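Local coordinates for protein beta-galactosidase (Trichoderma reesei, PDB 3OG2) that probably hydrolyses terminal non-reducing beta-D-galactose residues from beta-D-galactosides, as a fungal glycoside hydrolase of family 35, at residues Asp92-Ser96 with Val835-Pro839; Val232-Gly236 with Thr272-Leu276; Ser430-Ile436 with Leu465-Ala469; Trp531-Arg537 with Tyr548-Arg552. All coordinates share one frame; numbering follows the deposited sequence.

Contact 1 of 4, residues Asp92-Ser96 with Val835-Pro839; sequences DGIFS and VFRGP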
# COMPACT_ATOMS: atom_id res chain seq x y z
N ASP A 92 2.86 -12.28 -17.25
CA ASP A 92 1.87 -13.31 -17.34
C ASP A 92 1.46 -13.81 -15.98
O ASP A 92 2.20 -13.57 -15.03
CB ASP A 92 2.46 -14.50 -18.14
CG ASP A 92 2.89 -14.03 -19.53
OD1 ASP A 92 2.13 -13.28 -20.20
OD2 ASP A 92 4.01 -14.42 -19.96
N GLY A 93 0.31 -14.52 -15.90
CA GLY A 93 -0.04 -15.13 -14.62
C GLY A 93 -0.19 -14.09 -13.53
O GLY A 93 -0.90 -13.08 -13.69
N ILE A 94 0.47 -14.31 -12.40
CA ILE A 94 0.32 -13.36 -11.27
C ILE A 94 0.91 -12.00 -11.61
O ILE A 94 0.67 -11.06 -10.84
CB ILE A 94 0.90 -13.92 -9.97
CG1 ILE A 94 2.44 -14.05 -10.06
CG2 ILE A 94 0.24 -15.23 -9.61
CD1 ILE A 94 3.09 -14.67 -8.84
N PHE A 95 1.70 -11.89 -12.69
CA PHE A 95 2.30 -10.61 -13.08
C PHE A 95 1.47 -9.89 -14.15
O PHE A 95 1.82 -8.78 -14.51
CB PHE A 95 3.71 -10.83 -13.60
CG PHE A 95 4.56 -11.43 -12.48
CD1 PHE A 95 4.95 -10.67 -11.39
CD2 PHE A 95 4.96 -12.77 -12.50
CE1 PHE A 95 5.71 -11.17 -10.36
CE2 PHE A 95 5.71 -13.30 -11.45
CZ PHE A 95 6.08 -12.49 -10.36
N SER A 96 0.43 -10.53 -14.67
CA SER A 96 -0.45 -9.81 -15.60
C SER A 96 -1.23 -8.72 -14.91
O SER A 96 -1.78 -8.90 -13.81
CB SER A 96 -1.45 -10.81 -16.18
OG SER A 96 -2.37 -10.15 -17.05
N VAL A 835 9.36 -19.46 -13.73
CA VAL A 835 8.71 -18.38 -14.48
C VAL A 835 7.41 -17.99 -13.83
O VAL A 835 7.02 -16.83 -13.90
CB VAL A 835 8.49 -18.82 -15.92
CG1 VAL A 835 7.66 -17.79 -16.71
CG2 VAL A 835 9.85 -19.09 -16.57
N PHE A 836 6.72 -18.91 -13.17
CA PHE A 836 5.43 -18.56 -12.57
C PHE A 836 5.60 -17.60 -11.40
O PHE A 836 4.78 -16.69 -11.27
CB PHE A 836 4.77 -19.86 -12.10
CG PHE A 836 3.31 -19.64 -11.72
CD1 PHE A 836 2.95 -19.23 -10.43
CD2 PHE A 836 2.30 -19.88 -12.66
CE1 PHE A 836 1.64 -19.03 -10.06
CE2 PHE A 836 0.98 -19.71 -12.23
CZ PHE A 836 0.61 -19.31 -10.95
N ARG A 837 6.58 -17.84 -10.54
CA ARG A 837 6.71 -17.02 -9.31
C ARG A 837 7.67 -15.85 -9.52
O ARG A 837 7.75 -15.00 -8.61
CB ARG A 837 7.13 -17.89 -8.12
CG ARG A 837 6.10 -19.01 -7.86
CD ARG A 837 6.41 -19.75 -6.58
NE ARG A 837 5.48 -20.87 -6.31
CZ ARG A 837 5.47 -22.01 -6.98
NH1 ARG A 837 6.26 -22.29 -8.01
NH2 ARG A 837 4.60 -22.95 -6.64
N GLY A 838 8.35 -15.76 -10.65
CA GLY A 838 9.07 -14.56 -11.01
C GLY A 838 10.53 -14.58 -10.63
O GLY A 838 11.04 -15.52 -10.02
N PRO A 839 11.21 -13.51 -11.04
CA PRO A 839 12.67 -13.50 -11.03
C PRO A 839 13.29 -13.30 -9.64
O PRO A 839 14.50 -13.49 -9.55
CB PRO A 839 13.04 -12.29 -11.92
CG PRO A 839 11.82 -11.39 -11.87
CD PRO A 839 10.63 -12.32 -11.74
O HOH W 1 4.62 -15.78 -14.68
O HOH W 2 2.52 -16.40 -12.77
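Ile94 and Phe95 form a short 3-10 turn that faces Val835-Gly838, where Val835 to Arg837 coil like a helix but lack its hydrogen-bond pattern. Phe95 N bonds back to Asp92 O, and Ser96 N to Gly93 O. The nearest CA atoms, those of Phe95 and Gly838, are 8.1 Å apart. Two waters span the gap. One gives its protons to Asp92 O and Val835 O; the other accepts from Ile94 N and donates to Phe836 O, 2.7 Å away. This second water also lies over the centre of one face of the Phe836 ring.

Phe95 CG lies beside its own backbone N and opposite the carbonyl carbon (chi1 -62°), which sends the ring across to the 835-839 backbone. Its CZ lies 3.5 Å from Arg837 O, which sits at the ring edge, and its CE2 is 3.6 Å from Gly838 CA, where no side chain stands in the way. The contact joins the loop before helix 98-107 of the TIM-barrel domain to a late loop of the chain, where Phe926 of strand 926-932 also packs on Ile94 and Phe836. Replacing Phe95 by an alanine would probably open a gap beside Gly838 and the Arg837 carbonyl. Ile94 CD1 lies 3.6 Å from Phe836 O. Its CG2 branch touches Phe836 CE1 at 4.1 Å, the two side chains meeting at about a right angle.

Contact 2 of 4, residues Val232-Gly236 with Thr272-Leu276; sequences VDIYG and TPFSL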
# COMPACT_ATOMS: atom_id res chain seq x y z
N VAL A 232 4.88 17.98 -18.45
CA VAL A 232 3.67 17.12 -18.49
C VAL A 232 2.42 17.97 -18.61
O VAL A 232 2.46 19.20 -18.72
CB VAL A 232 3.61 16.20 -17.25
CG1 VAL A 232 4.82 15.24 -17.24
CG2 VAL A 232 3.55 17.00 -15.95
N ASP A 233 1.25 17.31 -18.60
CA ASP A 233 -0.00 18.02 -18.78
C ASP A 233 -0.50 18.65 -17.48
O ASP A 233 -1.03 19.75 -17.47
CB ASP A 233 -1.05 17.06 -19.31
CG ASP A 233 -0.67 16.55 -20.69
OD1 ASP A 233 -0.27 17.39 -21.56
OD2 ASP A 233 -0.87 15.37 -20.94
N ILE A 234 -0.39 17.87 -16.39
CA ILE A 234 -0.91 18.32 -15.09
C ILE A 234 0.24 18.20 -14.10
O ILE A 234 0.81 17.11 -13.94
CB ILE A 234 -2.12 17.48 -14.62
CG1 ILE A 234 -3.28 17.60 -15.62
CG2 ILE A 234 -2.46 17.82 -13.19
CD1 ILE A 234 -4.45 16.64 -15.33
N TYR A 235 0.60 19.30 -13.45
CA TYR A 235 1.67 19.27 -12.47
C TYR A 235 1.15 18.65 -11.16
O TYR A 235 0.16 19.17 -10.61
CB TYR A 235 2.16 20.71 -12.20
CG TYR A 235 3.23 20.73 -11.13
CD1 TYR A 235 4.54 20.29 -11.39
CD2 TYR A 235 2.90 21.19 -9.83
CE1 TYR A 235 5.53 20.29 -10.41
CE2 TYR A 235 3.92 21.19 -8.87
CZ TYR A 235 5.20 20.75 -9.15
OH TYR A 235 6.17 20.79 -8.16
N GLY A 236 1.80 17.63 -10.68
CA GLY A 236 1.45 17.00 -9.40
C GLY A 236 2.67 17.07 -8.46
O GLY A 236 3.80 17.12 -8.92
N THR A 272 -3.79 24.19 -14.09
CA THR A 272 -4.16 22.77 -13.95
C THR A 272 -4.63 22.49 -12.54
O THR A 272 -4.38 23.28 -11.61
CB THR A 272 -2.99 21.86 -14.38
OG1 THR A 272 -1.81 22.14 -13.60
CG2 THR A 272 -2.59 22.05 -15.82
N PRO A 273 -5.34 21.40 -12.33
CA PRO A 273 -5.91 21.18 -10.99
C PRO A 273 -4.87 20.96 -9.93
O PRO A 273 -3.88 20.27 -10.16
CB PRO A 273 -6.71 19.89 -11.22
CG PRO A 273 -6.99 19.81 -12.68
CD PRO A 273 -5.74 20.39 -13.33
N PHE A 274 -5.12 21.49 -8.75
CA PHE A 274 -4.20 21.19 -7.63
C PHE A 274 -4.25 19.70 -7.31
O PHE A 274 -5.28 19.15 -6.96
CB PHE A 274 -4.54 22.06 -6.43
CG PHE A 274 -3.65 21.75 -5.22
CD1 PHE A 274 -2.30 21.44 -5.33
CD2 PHE A 274 -4.27 21.75 -3.95
CE1 PHE A 274 -1.56 21.08 -4.18
CE2 PHE A 274 -3.53 21.41 -2.84
CZ PHE A 274 -2.18 21.08 -2.95
N SER A 275 -3.07 19.07 -7.49
CA SER A 275 -2.96 17.61 -7.44
C SER A 275 -1.88 17.13 -6.49
O SER A 275 -0.72 17.50 -6.64
CB SER A 275 -2.59 17.12 -8.85
OG SER A 275 -3.58 17.51 -9.81
N LEU A 276 -2.30 16.31 -5.53
CA LEU A 276 -1.40 15.66 -4.60
C LEU A 276 -1.38 14.19 -5.05
O LEU A 276 -2.28 13.41 -4.74
CB LEU A 276 -1.85 15.78 -3.14
CG LEU A 276 -1.76 17.21 -2.61
CD1 LEU A 276 -2.42 17.30 -1.23
CD2 LEU A 276 -0.30 17.67 -2.55
O HOH W 3 -0.31 19.98 -7.95
O HOH W 4 -1.60 21.14 -11.12
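Asp233 meets the other segment through its backbone: its O lies 3.2 Å from Thr272 CG2. Its carboxylate leads elsewhere, to Arg204 and to the backbone N of Leu212.

Ile234 follows and uses its CG2 branch. This methyl stands anti to the residue's own N, which carries it to Ser275 OG at 3.6 Å and to Pro273 CD at 4.2 Å.

Tyr235 contributes mainly its carbonyl. Tyr235 O accepts protons from two waters. One, 2.7 Å from Tyr235 O, also donates to Pro273 O and accepts from Thr272 OG1; the other accepts from Ser275 N. The two waters link the backbones where the chains are still apart. Tyr235 N is buried with no polar partner in the model, and Thr272 OG1, which also bonds to Ser269 OG, lies 3.7 Å from that N.

At Gly236 the chains draw together, with CA 4.9 Å from Ser275 CA. Gly236 CA makes a CH...O contact of 3.5 Å with Ser275 O. Ser275 OG turns back to donate to Pro273 O at 2.8 Å, from above the carbonyl plane. An alanine in place of Ser275 would probably leave Pro273 O with its water but without this second donor, and would thin the packing on Ile234 CG2.

The segments lead into the parallel strands 236-239 and 275-280 of the TIM barrel; Glu278, a galactose-binding residue, lies further along the second. Trp28 of strand 26-28 packs on Ile234, Thr272 and Pro273, Ile268 of helix 261-268 on Tyr235, and Ile318 of strand 318-321 on Ser275.

Contact 3 of 4, residues Ser430-Ile436 with Leu465-Ala469; sequences SAGDLTI and LYSTA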
# COMPACT_ATOMS: atom_id res chain seq x y z
N SER A 430 -26.01 33.76 1.46
CA SER A 430 -26.97 34.47 0.61
C SER A 430 -27.98 35.29 1.41
O SER A 430 -28.64 36.17 0.85
CB SER A 430 -27.77 33.49 -0.24
OG SER A 430 -28.46 32.55 0.62
N ALA A 431 -28.11 35.05 2.72
CA ALA A 431 -28.97 35.91 3.51
C ALA A 431 -28.17 36.95 4.30
O ALA A 431 -28.76 37.58 5.17
CB ALA A 431 -29.84 35.02 4.40
N GLY A 432 -26.87 37.11 4.04
CA GLY A 432 -25.97 38.03 4.70
C GLY A 432 -25.09 37.29 5.69
O GLY A 432 -25.10 36.06 5.81
N ASP A 433 -24.27 38.04 6.43
CA ASP A 433 -23.33 37.40 7.36
C ASP A 433 -24.03 36.98 8.64
O ASP A 433 -24.77 37.80 9.22
CB ASP A 433 -22.25 38.37 7.77
CG ASP A 433 -21.37 38.85 6.64
OD1 ASP A 433 -21.21 38.11 5.63
OD2 ASP A 433 -20.84 39.97 6.80
N LEU A 434 -23.85 35.77 9.07
CA LEU A 434 -24.54 35.34 10.30
C LEU A 434 -23.59 34.78 11.35
O LEU A 434 -22.74 33.97 10.99
CB LEU A 434 -25.55 34.23 9.99
CG LEU A 434 -26.63 34.61 8.99
CD1 LEU A 434 -27.44 33.38 8.64
CD2 LEU A 434 -27.46 35.73 9.58
N THR A 435 -23.76 35.11 12.60
CA THR A 435 -23.06 34.46 13.70
C THR A 435 -23.88 33.22 14.07
O THR A 435 -25.10 33.32 14.37
CB THR A 435 -22.79 35.36 14.91
OG1 THR A 435 -21.87 36.41 14.55
CG2 THR A 435 -22.14 34.54 16.02
N ILE A 436 -23.17 32.11 14.01
CA ILE A 436 -23.83 30.82 14.19
C ILE A 436 -23.15 30.13 15.35
O ILE A 436 -21.89 30.15 15.39
CB ILE A 436 -23.63 30.02 12.89
CG1 ILE A 436 -24.35 30.68 11.69
CG2 ILE A 436 -24.06 28.57 13.07
CD1 ILE A 436 -23.58 30.39 10.41
N LEU A 465 -28.85 26.76 4.07
CA LEU A 465 -28.30 28.12 4.20
C LEU A 465 -26.98 28.03 4.93
O LEU A 465 -26.02 28.70 4.53
CB LEU A 465 -29.34 28.95 4.94
CG LEU A 465 -28.87 30.39 5.16
CD1 LEU A 465 -28.85 31.10 3.81
CD2 LEU A 465 -29.79 31.10 6.16
N TYR A 466 -26.90 27.17 5.96
CA TYR A 466 -25.59 26.85 6.55
C TYR A 466 -25.72 25.52 7.26
O TYR A 466 -26.83 25.11 7.63
CB TYR A 466 -25.07 27.93 7.49
CG TYR A 466 -26.03 28.23 8.64
CD1 TYR A 466 -26.03 27.49 9.82
CD2 TYR A 466 -26.94 29.29 8.54
CE1 TYR A 466 -26.89 27.75 10.89
CE2 TYR A 466 -27.82 29.55 9.60
CZ TYR A 466 -27.78 28.79 10.75
OH TYR A 466 -28.70 29.12 11.73
N SER A 467 -24.57 24.92 7.52
CA SER A 467 -24.53 23.83 8.49
C SER A 467 -23.18 23.81 9.19
O SER A 467 -22.14 23.93 8.49
CB SER A 467 -24.73 22.49 7.79
OG SER A 467 -24.65 21.43 8.76
N THR A 468 -23.19 23.66 10.51
CA THR A 468 -21.96 23.46 11.23
C THR A 468 -21.66 21.96 11.28
O THR A 468 -20.48 21.55 11.25
CB THR A 468 -22.00 24.01 12.66
OG1 THR A 468 -22.98 23.27 13.42
CG2 THR A 468 -22.48 25.47 12.68
N ALA A 469 -22.70 21.13 11.31
CA ALA A 469 -22.42 19.69 11.26
C ALA A 469 -21.91 19.28 9.90
O ALA A 469 -22.28 19.90 8.89
CB ALA A 469 -23.76 18.98 11.55
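The Tyr466 ring carries Ile436 on one face. Ile436 CD1 makes a CH-pi contact there, 3.9 Å from the ring centroid and 18° off the ring normal. Its CG2 branch reaches the same ring at CE1, 3.7 Å away. Leu434 CD1 approaches obliquely on the CE2 side of the ring, at 4.0 Å from that atom. Tyr466 CG lies between its own N and carbonyl carbon (chi1 57°), a rotamer that stands the ring up toward strand 434-436. The hydroxyl end is held by a hydrogen bond to Glu494.

Further contacts lie before and after Tyr466 in the sequence. Ile436 CG2 meets Thr468 CG2 methyl to methyl at 3.5 Å, while Thr468 OG1 bonds to His493. At the other end Leu465 sends its two methyls to different partners. CD2 touches Leu434 CD1 at 4.1 Å, the two leucines crossing at about a right angle. CD1 meets Ala431 CB and lies 3.5 Å from Ser430 OG, a hydroxyl bonded to Asp456. This end is the more exposed one, since Ser430 and Ala431 lie at the surface.

The two segments meet through side chains, with Ile436 CA 8.2 Å from Thr468 CA. The contact packs side chains of the small antiparallel sheet of 434-436, 421-427 and 443-445 against those of the large antiparallel sheet that holds strand 462-467, within beta-galactosidase domain 2.

Contact 4 of 4, residues Trp531-Arg537 with Tyr548-Arg552; sequences WTASSAR and YMVDR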
# COMPACT_ATOMS: atom_id res chain seq x y z
N TRP A 531 -28.96 20.65 17.44
CA TRP A 531 -29.01 19.33 18.03
C TRP A 531 -27.64 19.09 18.66
O TRP A 531 -26.66 19.69 18.20
CB TRP A 531 -29.33 18.29 16.97
CG TRP A 531 -28.46 18.38 15.71
CD1 TRP A 531 -28.31 19.30 14.71
CD2 TRP A 531 -27.50 17.39 15.32
NE1 TRP A 531 -27.35 18.90 13.77
CE2 TRP A 531 -26.83 17.75 14.09
CE3 TRP A 531 -27.16 16.14 15.95
CZ2 TRP A 531 -25.86 16.97 13.47
CZ3 TRP A 531 -26.21 15.41 15.31
CH2 TRP A 531 -25.60 15.79 14.14
N THR A 532 -27.60 18.23 19.66
CA THR A 532 -26.31 17.85 20.23
C THR A 532 -26.05 16.39 19.90
O THR A 532 -26.88 15.54 20.22
CB THR A 532 -26.33 18.07 21.77
OG1 THR A 532 -26.46 19.48 22.00
CG2 THR A 532 -25.01 17.62 22.38
N ALA A 533 -24.95 16.13 19.21
CA ALA A 533 -24.71 14.77 18.72
C ALA A 533 -24.49 13.80 19.87
O ALA A 533 -23.89 14.09 20.91
CB ALA A 533 -23.50 14.84 17.80
N SER A 534 -25.04 12.58 19.65
CA SER A 534 -24.94 11.55 20.68
C SER A 534 -25.17 10.23 19.99
O SER A 534 -25.41 10.20 18.80
CB SER A 534 -25.96 11.74 21.80
OG SER A 534 -27.27 11.38 21.33
N SER A 535 -25.15 9.14 20.76
CA SER A 535 -25.40 7.84 20.12
C SER A 535 -26.85 7.67 19.74
O SER A 535 -27.20 6.68 19.09
CB SER A 535 -24.97 6.74 21.09
OG SER A 535 -25.73 6.94 22.27
N ALA A 536 -27.71 8.61 20.15
CA ALA A 536 -29.12 8.55 19.78
C ALA A 536 -29.40 9.38 18.53
O ALA A 536 -29.30 10.61 18.57
CB ALA A 536 -29.98 9.05 20.92
N ARG A 537 -29.75 8.76 17.42
CA ARG A 537 -29.99 9.49 16.20
C ARG A 537 -31.20 10.41 16.33
O ARG A 537 -32.21 10.07 16.97
CB ARG A 537 -30.24 8.45 15.08
CG ARG A 537 -30.53 9.11 13.75
CD ARG A 537 -30.46 8.15 12.56
NE ARG A 537 -31.70 7.33 12.59
CZ ARG A 537 -31.84 6.30 11.75
NH1 ARG A 537 -30.88 5.95 10.87
NH2 ARG A 537 -32.94 5.57 11.76
N TYR A 548 -31.16 13.02 8.74
CA TYR A 548 -30.70 12.08 9.77
C TYR A 548 -29.50 12.70 10.43
O TYR A 548 -28.51 13.02 9.73
CB TYR A 548 -30.33 10.75 9.12
CG TYR A 548 -31.48 10.03 8.46
CD1 TYR A 548 -31.98 10.46 7.23
CD2 TYR A 548 -32.08 8.91 9.02
CE1 TYR A 548 -33.03 9.81 6.61
CE2 TYR A 548 -33.14 8.25 8.39
CZ TYR A 548 -33.62 8.71 7.18
OH TYR A 548 -34.65 8.05 6.53
N MET A 549 -29.55 12.91 11.74
CA MET A 549 -28.52 13.60 12.51
C MET A 549 -27.86 12.59 13.43
O MET A 549 -28.55 12.14 14.37
CB MET A 549 -29.16 14.73 13.28
CG MET A 549 -29.59 15.91 12.38
SD MET A 549 -30.83 16.94 13.21
CE MET A 549 -32.30 16.07 12.68
N VAL A 550 -26.61 12.25 13.22
CA VAL A 550 -25.97 11.20 13.97
C VAL A 550 -24.64 11.66 14.57
O VAL A 550 -24.11 12.72 14.19
CB VAL A 550 -25.71 9.95 13.08
CG1 VAL A 550 -27.05 9.39 12.59
CG2 VAL A 550 -24.79 10.27 11.90
N ASP A 551 -24.09 10.85 15.50
CA ASP A 551 -22.73 11.17 15.92
C ASP A 551 -21.76 10.50 14.97
O ASP A 551 -22.05 9.61 14.13
CB ASP A 551 -22.50 10.81 17.37
CG ASP A 551 -22.48 9.33 17.65
OD1 ASP A 551 -22.97 8.52 16.82
OD2 ASP A 551 -22.01 9.00 18.76
N ARG A 552 -20.48 10.91 15.08
CA ARG A 552 -19.44 10.40 14.19
C ARG A 552 -19.33 8.90 14.25
O ARG A 552 -19.19 8.23 13.23
CB ARG A 552 -18.08 11.00 14.63
CG ARG A 552 -16.98 10.53 13.71
CD ARG A 552 -15.60 10.87 14.32
NE ARG A 552 -15.33 12.31 14.33
CZ ARG A 552 -15.26 13.17 15.31
NH1 ARG A 552 -15.41 12.85 16.62
NH2 ARG A 552 -15.00 14.42 14.97
O HOH W 5 -26.36 9.18 16.42
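Met549 lies over one face of the Trp531 indole with both its base and its sulfur. Met549 CB sits 3.5 Å from the centroid of the six-membered ring, only 8° off the normal, a CH-pi contact. Met549 SD stands 3.8 Å from the centroid of the five-membered ring, 12° off its normal, a Met-aromatic contact. The thioether chain runs along the length of the indole. A chi1 of 50° folds the indole back over its own backbone and directs it at strand 545-551. At the ring edge, in plane, Trp531 CH2 meets Val550 O at 3.4 Å.

Trp531 lies near the end of strand 527-532 of the large antiparallel sheet of domain 2, whereas Met549 belongs to strand 545-551 of a five-stranded mixed sheet. The indole and thioether thus fill the space between two sheets, and Phe495 of strand 492-497 also touches Met549.

Beyond Trp531 the chain loops round to Arg537. In the loop Ser534 OG accepts from Ala536 N, an ST turn. Ser534 O lies 3.3 Å from Asp551 CG. A water accepts from Asp551 N and lies 2.8 Å from Ser534 O, to which it can donate. Asp551 is the N-cap of helix 552-555: its side chain caps a backbone N just past Arg552, and OD1 also bonds to Ser554 OG. Arg537 lies alongside Val550 and Tyr548: its CD is 3.6 Å from Val550 CG1, and Tyr548 CD2 sits over one face of the guanidinium, 3.7 Å from NH1. The guanidinium and ring planes are steeply inclined. Glu613 and Glu513 form salt bridges with Arg537 from outside.

From the N terminus, the chain first passes residues 92-96, whose partner 835-839 comes 739 residues later. Contact 1 therefore closes a very long loop, and the other three contacts are all nested inside it. They follow one another in series. Contact 2 closes a short loop within the TIM barrel, contact 3 one in domain 2, and contact 4 a still shorter one in the same domain. None of the loops cross. Contact 3 joins the small three-stranded sheet to the large antiparallel sheet, and contact 4 joins that large sheet to the five-stranded mixed sheet. The two touch, through Ala469 CB and Trp531 CZ2 at 3.5 Å. Contact 1 ties the barrel domain to the late part of the chain.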